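Local coordinates for protein restriction endonuclease R.BpuJI (Bacillus pumilus, PDB 2VLA) that probably cleaves DNA as a type II restriction endonuclease and is represented here by its recognition domain bound to cognate DNA, at residues A[109-114]-A[241-246]; A[139-144]-A[212-217]; A[162-167]-A[178-183]. One frame throughout, in Å; residues are numbered along the deposited sequence. Where two conformers were deposited one is given.

Contact 1: residues A[109-114]-A[241-246]; sequences ICFKFQ and NYIAQF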
loop_
_atom_site.group_PDB
_atom_site.type_symbol
_atom_site.label_atom_id
_atom_site.label_comp_id
_atom_site.label_asym_id
_atom_site.label_seq_id
_atom_site.Cartn_x
_atom_site.Cartn_y
_atom_site.Cartn_z
ATOM N N ILE A 109 -2.847 5.298 -5.784
ATOM C CA ILE A 109 -2.663 4.524 -4.579
ATOM C C ILE A 109 -1.203 4.595 -4.079
ATOM O O ILE A 109 -0.959 4.824 -2.882
ATOM C CB ILE A 109 -3.112 3.056 -4.800
ATOM C CG1 ILE A 109 -4.652 2.990 -4.753
ATOM C CG2 ILE A 109 -2.468 2.115 -3.790
ATOM C CD1 ILE A 109 -5.269 1.615 -5.171
ATOM N N CYS A 110 -0.247 4.445 -4.989
ATOM C CA CYS A 110 1.157 4.424 -4.611
ATOM C C CYS A 110 1.585 5.815 -4.152
ATOM O O CYS A 110 2.376 5.952 -3.205
ATOM C CB CYS A 110 2.032 3.950 -5.767
ATOM S SG CYS A 110 1.881 2.170 -6.124
ATOM N N PHE A 111 1.029 6.841 -4.775
ATOM C CA PHE A 111 1.350 8.232 -4.411
ATOM C C PHE A 111 0.895 8.560 -2.997
ATOM O O PHE A 111 1.589 9.312 -2.258
ATOM C CB PHE A 111 0.719 9.174 -5.401
ATOM C CG PHE A 111 1.096 10.612 -5.167
ATOM C CD1 PHE A 111 2.364 11.096 -5.531
ATOM C CD2 PHE A 111 0.241 11.454 -4.513
ATOM C CE1 PHE A 111 2.735 12.416 -5.252
ATOM C CE2 PHE A 111 0.614 12.774 -4.242
ATOM C CZ PHE A 111 1.869 13.233 -4.623
ATOM N N LYS A 112 -0.279 8.066 -2.623
ATOM C CA LYS A 112 -0.917 8.389 -1.355
ATOM C C LYS A 112 -0.559 7.480 -0.187
ATOM O O LYS A 112 -0.752 7.850 0.973
ATOM C CB LYS A 112 -2.431 8.412 -1.521
ATOM C CG LYS A 112 -2.920 9.505 -2.458
ATOM C CD LYS A 112 -3.303 10.756 -1.730
ATOM C CE LYS A 112 -4.067 11.712 -2.645
ATOM N NZ LYS A 112 -5.561 11.544 -2.542
ATOM N N PHE A 113 -0.084 6.278 -0.474
ATOM C CA PHE A 113 0.180 5.304 0.565
ATOM C C PHE A 113 1.236 5.856 1.524
ATOM O O PHE A 113 2.168 6.556 1.100
ATOM C CB PHE A 113 0.660 3.956 -0.039
ATOM C CG PHE A 113 -0.093 2.725 0.482
ATOM C CD1 PHE A 113 0.027 2.304 1.781
ATOM C CD2 PHE A 113 -0.874 1.992 -0.358
ATOM C CE1 PHE A 113 -0.629 1.163 2.224
ATOM C CE2 PHE A 113 -1.502 0.846 0.079
ATOM C CZ PHE A 113 -1.377 0.446 1.352
ATOM N N GLN A 114 1.145 5.458 2.780
ATOM C CA GLN A 114 2.135 5.780 3.758
ATOM C C GLN A 114 1.999 4.857 4.928
ATOM O O GLN A 114 0.963 4.158 5.068
ATOM C CB GLN A 114 1.938 7.230 4.228
ATOM C CG GLN A 114 0.533 7.490 4.697
ATOM C CD GLN A 114 0.404 8.828 5.422
ATOM O OE1 GLN A 114 0.382 9.884 4.789
ATOM N NE2 GLN A 114 0.307 8.781 6.745
ATOM N N ASN A 241 9.903 9.748 -11.863
ATOM C CA ASN A 241 10.630 10.855 -11.265
ATOM C C ASN A 241 9.734 11.748 -10.381
ATOM O O ASN A 241 10.153 12.186 -9.291
ATOM C CB ASN A 241 11.350 11.666 -12.333
ATOM C CG ASN A 241 12.732 11.105 -12.656
ATOM O OD1 ASN A 241 13.594 11.010 -11.788
ATOM N ND2 ASN A 241 12.936 10.715 -13.901
ATOM N N TYR A 242 8.528 12.017 -10.826
ATOM C CA TYR A 242 7.620 12.813 -10.049
ATOM C C TYR A 242 7.379 12.184 -8.670
ATOM O O TYR A 242 7.529 12.856 -7.639
ATOM C CB TYR A 242 6.300 13.016 -10.791
ATOM C CG TYR A 242 5.256 13.719 -9.963
ATOM C CD1 TYR A 242 5.345 15.104 -9.693
ATOM C CD2 TYR A 242 4.218 12.998 -9.380
ATOM C CE1 TYR A 242 4.375 15.739 -8.940
ATOM C CE2 TYR A 242 3.239 13.622 -8.632
ATOM C CZ TYR A 242 3.340 14.988 -8.379
ATOM O OH TYR A 242 2.384 15.604 -7.618
ATOM N N ILE A 243 7.058 10.892 -8.646
ATOM C CA ILE A 243 6.733 10.265 -7.419
ATOM C C ILE A 243 7.976 10.073 -6.554
ATOM O O ILE A 243 7.921 10.253 -5.340
ATOM C CB ILE A 243 6.003 8.906 -7.669
ATOM C CG1 ILE A 243 4.697 9.159 -8.429
ATOM C CG2 ILE A 243 5.731 8.188 -6.366
ATOM C CD1 ILE A 243 3.995 7.884 -8.912
ATOM N N ALA A 244 9.087 9.674 -7.174
ATOM C CA ALA A 244 10.334 9.432 -6.423
ATOM C C ALA A 244 10.768 10.663 -5.636
ATOM O O ALA A 244 11.353 10.540 -4.585
ATOM C CB ALA A 244 11.438 9.022 -7.348
ATOM N N GLN A 245 10.455 11.842 -6.165
ATOM C CA GLN A 245 10.932 13.105 -5.568
ATOM C C GLN A 245 10.311 13.391 -4.207
ATOM O O GLN A 245 10.794 14.241 -3.482
ATOM C CB GLN A 245 10.693 14.277 -6.530
ATOM C CG GLN A 245 11.792 14.403 -7.572
ATOM C CD GLN A 245 11.383 15.204 -8.787
ATOM O OE1 GLN A 245 10.291 15.774 -8.839
ATOM N NE2 GLN A 245 12.259 15.244 -9.784
ATOM N N PHE A 246 9.276 12.648 -3.842
ATOM C CA PHE A 246 8.675 12.759 -2.520
ATOM C C PHE A 246 9.318 11.840 -1.469
ATOM O O PHE A 246 8.837 11.762 -0.343
ATOM C CB PHE A 246 7.164 12.491 -2.591
ATOM C CG PHE A 246 6.415 13.494 -3.394
ATOM C CD1 PHE A 246 6.357 13.398 -4.771
ATOM C CD2 PHE A 246 5.800 14.580 -2.772
ATOM C CE1 PHE A 246 5.669 14.317 -5.516
ATOM C CE2 PHE A 246 5.122 15.524 -3.509
ATOM C CZ PHE A 246 5.079 15.421 -4.886
#
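Phe111, which reaches over to Tyr242, Ile243 and Phe246, rides on the last turn of a helix closed by a sound backbone bond, Phe113 N to Ile109 O at 2.9 Å. No hydrogen bond crosses between 109-114 and 241-246; the contact is an aromatic cluster of Phe111, Tyr242 and Phe246. With CG anti to the backbone N (chi1 -175°), the Phe111 ring swings out from the helix and brings its CD1-CE1-CZ edge to the other segment. That edge meets Phe246 in a T-shaped stack: Phe111 CE1 lies 3.5 Å from Phe246 CE1, over one face of the Phe246 ring, and the planes stand at 85°. Tyr242 is placed quite differently. Its ring runs nearly parallel to Phe111, at 13°, but is slid so far that the two barely overlap, and the closest approach is Phe111 CE1 to Tyr242 CE2 at 3.6 Å. Phe246 CE1 also sits over a face of Tyr242, so the two partners of Phe111 pack on each other as well. Ile243 adds a looser touch, CG1 to Phe111 CD1 at 4.2 Å. The cluster thus joins the C-terminal ends of helices 102-112 and 237-244 in the recognition domain. Helix 137-150 packs against both, Phe138 touching Cys110 and Leu142 touching Ile243, while helix 263-278 covers Ile109 and Lys112 through Tyr277.

Contact 2: residues A[139-144]-A[212-217]; sequences PYILQV and EQLNYL. With nucleotides of chain C.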
loop_
_atom_site.group_PDB
_atom_site.type_symbol
_atom_site.label_atom_id
_atom_site.label_comp_id
_atom_site.label_asym_id
_atom_site.label_seq_id
_atom_site.Cartn_x
_atom_site.Cartn_y
_atom_site.Cartn_z
ATOM N N PRO A 139 7.322 6.450 -3.042
ATOM C CA PRO A 139 8.402 7.344 -3.397
ATOM C C PRO A 139 9.784 6.808 -2.976
ATOM O O PRO A 139 10.740 6.881 -3.740
ATOM C CB PRO A 139 8.029 8.633 -2.654
ATOM C CG PRO A 139 6.538 8.608 -2.648
ATOM C CD PRO A 139 6.194 7.157 -2.418
ATOM N N TYR A 140 9.873 6.274 -1.771
ATOM C CA TYR A 140 11.128 5.817 -1.267
ATOM C C TYR A 140 11.695 4.643 -2.104
ATOM O O TYR A 140 12.856 4.622 -2.482
ATOM C CB TYR A 140 11.021 5.435 0.216
ATOM C CG TYR A 140 12.361 5.303 0.888
ATOM C CD1 TYR A 140 13.051 4.120 0.837
ATOM C CD2 TYR A 140 12.976 6.402 1.532
ATOM C CE1 TYR A 140 14.259 3.988 1.397
ATOM C CE2 TYR A 140 14.197 6.265 2.098
ATOM C CZ TYR A 140 14.850 5.064 2.032
ATOM O OH TYR A 140 16.090 4.856 2.578
ATOM N N ILE A 141 10.841 3.640 -2.386
ATOM C CA ILE A 141 11.251 2.480 -3.211
ATOM C C ILE A 141 11.741 2.950 -4.574
ATOM O O ILE A 141 12.792 2.525 -5.059
ATOM C CB ILE A 141 10.086 1.472 -3.395
ATOM C CG1 ILE A 141 9.804 0.733 -2.093
ATOM C CG2 ILE A 141 10.408 0.461 -4.509
ATOM C CD1 ILE A 141 8.409 0.150 -2.027
ATOM N N LEU A 142 10.982 3.844 -5.196
ATOM C CA LEU A 142 11.355 4.334 -6.493
ATOM C C LEU A 142 12.740 5.051 -6.440
ATOM O O LEU A 142 13.570 4.865 -7.316
ATOM C CB LEU A 142 10.282 5.289 -7.013
ATOM C CG LEU A 142 8.978 4.584 -7.453
ATOM C CD1 LEU A 142 7.978 5.666 -7.826
ATOM C CD2 LEU A 142 9.210 3.586 -8.644
ATOM N N GLN A 143 12.985 5.858 -5.397
ATOM C CA GLN A 143 14.276 6.486 -5.278
ATOM C C GLN A 143 15.414 5.487 -5.031
ATOM O O GLN A 143 16.502 5.637 -5.566
ATOM C CB GLN A 143 14.258 7.552 -4.185
ATOM C CG GLN A 143 15.564 8.378 -4.082
ATOM C CD GLN A 143 15.772 9.291 -5.262
ATOM O OE1 GLN A 143 14.852 9.593 -5.996
ATOM N NE2 GLN A 143 16.966 9.853 -5.353
ATOM N N VAL A 144 15.153 4.458 -4.223
ATOM C CA VAL A 144 16.145 3.401 -4.018
ATOM C C VAL A 144 16.490 2.722 -5.378
ATOM O O VAL A 144 17.649 2.495 -5.696
ATOM C CB VAL A 144 15.625 2.352 -3.008
ATOM C CG1 VAL A 144 16.463 1.051 -3.051
ATOM C CG2 VAL A 144 15.606 2.919 -1.600
ATOM N N GLU A 212 3.180 -7.763 -2.386
ATOM C CA GLU A 212 1.976 -7.092 -2.855
ATOM C C GLU A 212 2.113 -5.564 -2.969
ATOM O O GLU A 212 1.612 -4.979 -3.876
ATOM C CB GLU A 212 0.770 -7.498 -2.045
ATOM C CG GLU A 212 0.398 -8.964 -2.375
ATOM C CD GLU A 212 -0.839 -9.503 -1.701
ATOM O OE1 GLU A 212 -1.354 -8.915 -0.750
ATOM O OE2 GLU A 212 -1.298 -10.597 -2.148
ATOM N N GLN A 213 2.907 -4.969 -2.100
ATOM C CA GLN A 213 3.270 -3.580 -2.295
ATOM C C GLN A 213 3.959 -3.418 -3.654
ATOM O O GLN A 213 3.605 -2.525 -4.457
ATOM C CB GLN A 213 4.152 -3.086 -1.132
ATOM C CG GLN A 213 3.355 -2.809 0.134
ATOM C CD GLN A 213 4.226 -2.409 1.292
ATOM O OE1 GLN A 213 4.481 -1.202 1.507
ATOM N NE2 GLN A 213 4.667 -3.368 2.065
ATOM N N LEU A 214 4.945 -4.273 -3.948
ATOM C CA LEU A 214 5.594 -4.195 -5.216
ATOM C C LEU A 214 4.593 -4.420 -6.375
ATOM O O LEU A 214 4.693 -3.798 -7.403
ATOM C CB LEU A 214 6.785 -5.166 -5.299
ATOM C CG LEU A 214 7.921 -4.830 -4.348
ATOM C CD1 LEU A 214 8.937 -5.931 -4.307
ATOM C CD2 LEU A 214 8.568 -3.557 -4.759
ATOM N N ASN A 215 3.651 -5.368 -6.202
ATOM C CA ASN A 215 2.612 -5.568 -7.212
ATOM C C ASN A 215 1.877 -4.287 -7.577
ATOM O O ASN A 215 1.504 -4.092 -8.728
ATOM C CB ASN A 215 1.566 -6.606 -6.722
ATOM C CG ASN A 215 2.036 -8.043 -6.803
ATOM O OD1 ASN A 215 3.069 -8.354 -7.394
ATOM N ND2 ASN A 215 1.254 -8.923 -6.193
ATOM N N TYR A 216 1.575 -3.454 -6.589
ATOM C CA TYR A 216 0.827 -2.238 -6.882
ATOM C C TYR A 216 1.680 -1.251 -7.678
ATOM O O TYR A 216 1.179 -0.574 -8.535
ATOM C CB TYR A 216 0.212 -1.617 -5.586
ATOM C CG TYR A 216 -0.774 -2.578 -4.959
ATOM C CD1 TYR A 216 -1.775 -3.151 -5.719
ATOM C CD2 TYR A 216 -0.638 -2.987 -3.646
ATOM C CE1 TYR A 216 -2.620 -4.098 -5.196
ATOM C CE2 TYR A 216 -1.481 -3.950 -3.116
ATOM C CZ TYR A 216 -2.475 -4.501 -3.913
ATOM O OH TYR A 216 -3.300 -5.525 -3.419
ATOM N N LEU A 217 2.971 -1.230 -7.415
ATOM C CA LEU A 217 3.871 -0.420 -8.199
ATOM C C LEU A 217 4.028 -0.980 -9.640
ATOM O O LEU A 217 4.258 -0.221 -10.591
ATOM C CB LEU A 217 5.226 -0.320 -7.489
ATOM C CG LEU A 217 6.116 0.877 -7.758
ATOM C CD1 LEU A 217 5.404 2.184 -7.413
ATOM C CD2 LEU A 217 7.424 0.742 -6.978
ATOM P P DC C 3 0.569 -12.753 -7.023
ATOM O OP1 DC C 3 0.125 -12.278 -8.354
ATOM O OP2 DC C 3 1.393 -11.919 -6.150
ATOM O "O5'" DC C 3 -0.716 -13.156 -6.163
ATOM C "C5'" DC C 3 -1.745 -13.942 -6.745
ATOM C "C4'" DC C 3 -2.707 -14.419 -5.691
ATOM O "O4'" DC C 3 -2.076 -15.410 -4.859
ATOM C "C3'" DC C 3 -3.148 -13.325 -4.725
ATOM O "O3'" DC C 3 -4.532 -13.375 -4.439
ATOM C "C2'" DC C 3 -2.347 -13.637 -3.462
ATOM C "C1'" DC C 3 -2.437 -15.139 -3.525
ATOM N N1 DC C 3 -1.566 -15.860 -2.629
ATOM C C2 DC C 3 -1.984 -17.090 -2.081
ATOM O O2 DC C 3 -3.085 -17.603 -2.428
ATOM N N3 DC C 3 -1.151 -17.713 -1.225
ATOM C C4 DC C 3 0.018 -17.174 -0.898
ATOM N N4 DC C 3 0.801 -17.836 -0.060
ATOM C C5 DC C 3 0.428 -15.926 -1.425
ATOM C C6 DC C 3 -0.396 -15.295 -2.243
#
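Ile141 and Leu217 slide past each other in opposite directions, with Ile141 CG2 3.9 Å from Leu217 CD2. Leu142 instead meets Leu217 aslant, methyl to methyl, CD2 to CD2 at 3.7 Å. Leu217 was modelled in two conformations, so both approaches hold for one of them. At chi1 -71° the CG2 branch of Ile141 stands anti to its backbone N and turns to helix 203-219, brushing Leu214 CD2 at 4.4 Å, while CD1 on the other branch packs on Leu165. The axes of segments 139-144 and 212-217 cross at -79°, with a closest approach of 11.7 Å, a separation bridged by these branched side chains. Helix 203-219 runs on into the antiparallel hairpin of strands 223-225 and 230-232, a layout consistent with a winged helix-turn-helix. From the same helix Asn215 reaches the DNA: its ND2 donates to OP2 of nucleotide DC3 of chain C, 3.0 Å and fairly straight at 163°. The amide's other end, OD1, takes a hydrogen bond from Arg211 NE, which fixes which way the group is turned. A leucine at Asn215 would probably leave OP2 without this N-H and Arg211 NE without its acceptor. Glu212, one turn earlier than Tyr216, lays OE2 3.5 Å from C2' of the same DC3 of chain C, held there by Gln208 through OE2 and by the backbone N of Gly16 through OE1.

Contact 3: residues A[162-167]-A[178-183]; sequences YYVLNS and IEVIEK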
loop_
_atom_site.group_PDB
_atom_site.type_symbol
_atom_site.label_atom_id
_atom_site.label_comp_id
_atom_site.label_asym_id
_atom_site.label_seq_id
_atom_site.Cartn_x
_atom_site.Cartn_y
_atom_site.Cartn_z
ATOM N N TYR A 162 14.345 -6.852 2.820
ATOM C CA TYR A 162 15.166 -6.814 4.033
ATOM C C TYR A 162 15.673 -5.421 4.302
ATOM O O TYR A 162 15.672 -4.964 5.441
ATOM C CB TYR A 162 16.359 -7.758 3.893
ATOM C CG TYR A 162 17.236 -7.815 5.125
ATOM C CD1 TYR A 162 16.890 -8.606 6.208
ATOM C CD2 TYR A 162 18.373 -7.013 5.229
ATOM C CE1 TYR A 162 17.662 -8.622 7.355
ATOM C CE2 TYR A 162 19.162 -7.023 6.374
ATOM C CZ TYR A 162 18.803 -7.831 7.433
ATOM O OH TYR A 162 19.591 -7.858 8.571
ATOM N N TYR A 163 16.154 -4.773 3.256
ATOM C CA TYR A 163 16.857 -3.498 3.440
ATOM C C TYR A 163 15.924 -2.292 3.475
ATOM O O TYR A 163 16.310 -1.225 3.984
ATOM C CB TYR A 163 17.926 -3.306 2.371
ATOM C CG TYR A 163 19.079 -4.287 2.442
ATOM C CD1 TYR A 163 20.148 -4.071 3.291
ATOM C CD2 TYR A 163 19.101 -5.424 1.640
ATOM C CE1 TYR A 163 21.216 -4.950 3.350
ATOM C CE2 TYR A 163 20.155 -6.316 1.699
ATOM C CZ TYR A 163 21.220 -6.060 2.537
ATOM O OH TYR A 163 22.264 -6.959 2.572
ATOM N N VAL A 164 14.712 -2.431 2.948
ATOM C CA VAL A 164 13.771 -1.310 2.833
ATOM C C VAL A 164 12.451 -1.574 3.558
ATOM O O VAL A 164 12.213 -1.008 4.628
ATOM C CB VAL A 164 13.517 -0.941 1.363
ATOM C CG1 VAL A 164 12.501 0.195 1.237
ATOM C CG2 VAL A 164 14.822 -0.618 0.666
ATOM N N LEU A 165 11.636 -2.536 3.067
ATOM C CA LEU A 165 10.251 -2.602 3.527
ATOM C C LEU A 165 10.059 -3.316 4.868
ATOM O O LEU A 165 8.986 -3.219 5.468
ATOM C CB LEU A 165 9.339 -3.196 2.469
ATOM C CG LEU A 165 8.988 -2.245 1.323
ATOM C CD1 LEU A 165 8.198 -3.006 0.267
ATOM C CD2 LEU A 165 8.183 -1.014 1.800
ATOM N N ASN A 166 11.107 -3.997 5.351
ATOM C CA ASN A 166 11.107 -4.583 6.684
ATOM C C ASN A 166 12.200 -3.997 7.593
ATOM O O ASN A 166 12.448 -4.516 8.654
ATOM C CB ASN A 166 11.323 -6.093 6.597
ATOM C CG ASN A 166 10.526 -6.884 7.666
ATOM O OD1 ASN A 166 9.298 -6.926 7.631
ATOM N ND2 ASN A 166 11.242 -7.513 8.601
ATOM N N SER A 167 12.862 -2.930 7.142
ATOM C CA SER A 167 13.903 -2.266 7.939
ATOM C C SER A 167 13.281 -1.193 8.834
ATOM O O SER A 167 12.697 -0.236 8.343
ATOM C CB SER A 167 14.955 -1.621 7.027
ATOM O OG SER A 167 15.734 -0.608 7.732
ATOM N N ILE A 178 20.749 6.359 -0.717
ATOM C CA ILE A 178 22.142 6.043 -1.019
ATOM C C ILE A 178 22.798 5.214 0.095
ATOM O O ILE A 178 23.672 4.385 -0.172
ATOM C CB ILE A 178 23.011 7.325 -1.284
ATOM C CG1 ILE A 178 24.409 6.888 -1.750
ATOM C CG2 ILE A 178 23.083 8.261 -0.029
ATOM C CD1 ILE A 178 24.423 6.170 -3.114
ATOM N N GLU A 179 22.398 5.446 1.346
ATOM C CA GLU A 179 22.883 4.597 2.446
ATOM C C GLU A 179 22.491 3.134 2.273
ATOM O O GLU A 179 23.253 2.241 2.631
ATOM C CB GLU A 179 22.354 5.081 3.768
ATOM C CG GLU A 179 22.884 6.387 4.200
ATOM C CD GLU A 179 22.261 6.833 5.510
ATOM O OE1 GLU A 179 22.668 6.292 6.581
ATOM O OE2 GLU A 179 21.326 7.652 5.470
ATOM N N VAL A 180 21.270 2.890 1.789
ATOM C CA VAL A 180 20.791 1.544 1.559
ATOM C C VAL A 180 21.635 0.899 0.467
ATOM O O VAL A 180 22.120 -0.219 0.618
ATOM C CB VAL A 180 19.305 1.554 1.149
ATOM C CG1 VAL A 180 18.856 0.145 0.755
ATOM C CG2 VAL A 180 18.446 2.079 2.294
ATOM N N ILE A 181 21.829 1.626 -0.628
ATOM C CA ILE A 181 22.581 1.113 -1.746
ATOM C C ILE A 181 24.032 0.819 -1.354
ATOM O O ILE A 181 24.574 -0.229 -1.680
ATOM C CB ILE A 181 22.520 2.095 -2.918
ATOM C CG1 ILE A 181 21.063 2.148 -3.495
ATOM C CG2 ILE A 181 23.565 1.739 -3.989
ATOM C CD1 ILE A 181 20.409 0.793 -3.712
ATOM N N GLU A 182 24.655 1.722 -0.631
ATOM C CA GLU A 182 26.036 1.502 -0.206
ATOM C C GLU A 182 26.163 0.263 0.701
ATOM O O GLU A 182 27.101 -0.533 0.566
ATOM C CB GLU A 182 26.595 2.756 0.487
ATOM C CG GLU A 182 26.867 3.904 -0.501
ATOM C CD GLU A 182 27.199 5.252 0.170
ATOM O OE1 GLU A 182 26.937 5.423 1.378
ATOM O OE2 GLU A 182 27.700 6.152 -0.540
ATOM N N LYS A 183 25.174 0.056 1.565
ATOM C CA LYS A 183 25.170 -1.105 2.449
ATOM C C LYS A 183 24.990 -2.417 1.657
ATOM O O LYS A 183 25.658 -3.430 1.934
ATOM C CB LYS A 183 24.066 -0.949 3.502
ATOM C CG LYS A 183 23.863 -2.147 4.399
ATOM C CD LYS A 183 25.112 -2.524 5.165
ATOM C CE LYS A 183 24.836 -3.646 6.131
ATOM N NZ LYS A 183 26.081 -4.277 6.640
#
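Val180 CG1 sits against two successive residues of helix 157-165, 3.9 Å from Tyr163 CB and 4.1 Å from Val164 CG2. The two valine side chains cross at about a right angle, and Val170 of the short helix 168-171 touches both. Lys183 belongs to the same apolar group through its aliphatic part. Its chain, bent at chi2 (58°), runs roughly perpendicular to Tyr163 and brings CG within 4.0 Å of Tyr163 CE1. Among ring contacts, Tyr162 CD2 lies 3.7 Å above the plane of the Tyr163 ring, over its centre, so the neighbour in sequence packs on one face of the aromatic group. Polar bonds lie at the far ends of the Tyr163 and Lys183 side chains and converge on Asp187: Tyr163 OH is hydrogen-bonded to OD2, and Lys183 NZ forms a salt bridge with OD1. In the backbone, helix 157-165 widens into a pi-type turn at 162-165, Tyr3 OH bonds to Tyr163 O, and Ser167, as the N-cap of helix 168-171, holds Val170 N with its OG. The side-chain contacts join helices 157-165 and 177-189 across a short connection. No hydrogen bond passes directly between the segments; the valines and Tyr163 CB supply the greasy part, and one carboxylate with a lysine and a tyrosine hydroxyl on its two oxygens is likely to stay ionised.

How the contacts relate
From the N terminus, the chain first reaches 109-114, the opening half of contact 1, then 139-144, which begins contact 2. Contact 3 starts at 162-167 and closes first, at 178-183, after a short connection. Contact 2 closes at 212-217 and contact 1 at 241-246, so the three sit one within another and none cross. Contacts 1 and 2 touch, since helix 137-150 packs against helix 237-244 and the residues just after it, Pro139 lying against Ile243 and Phe246. Contacts 2 and 3 touch as well, through Tyr140 and Val180 and through Gln213 and Leu165. Contacts 1 and 3 do not; helix 137-150 links them.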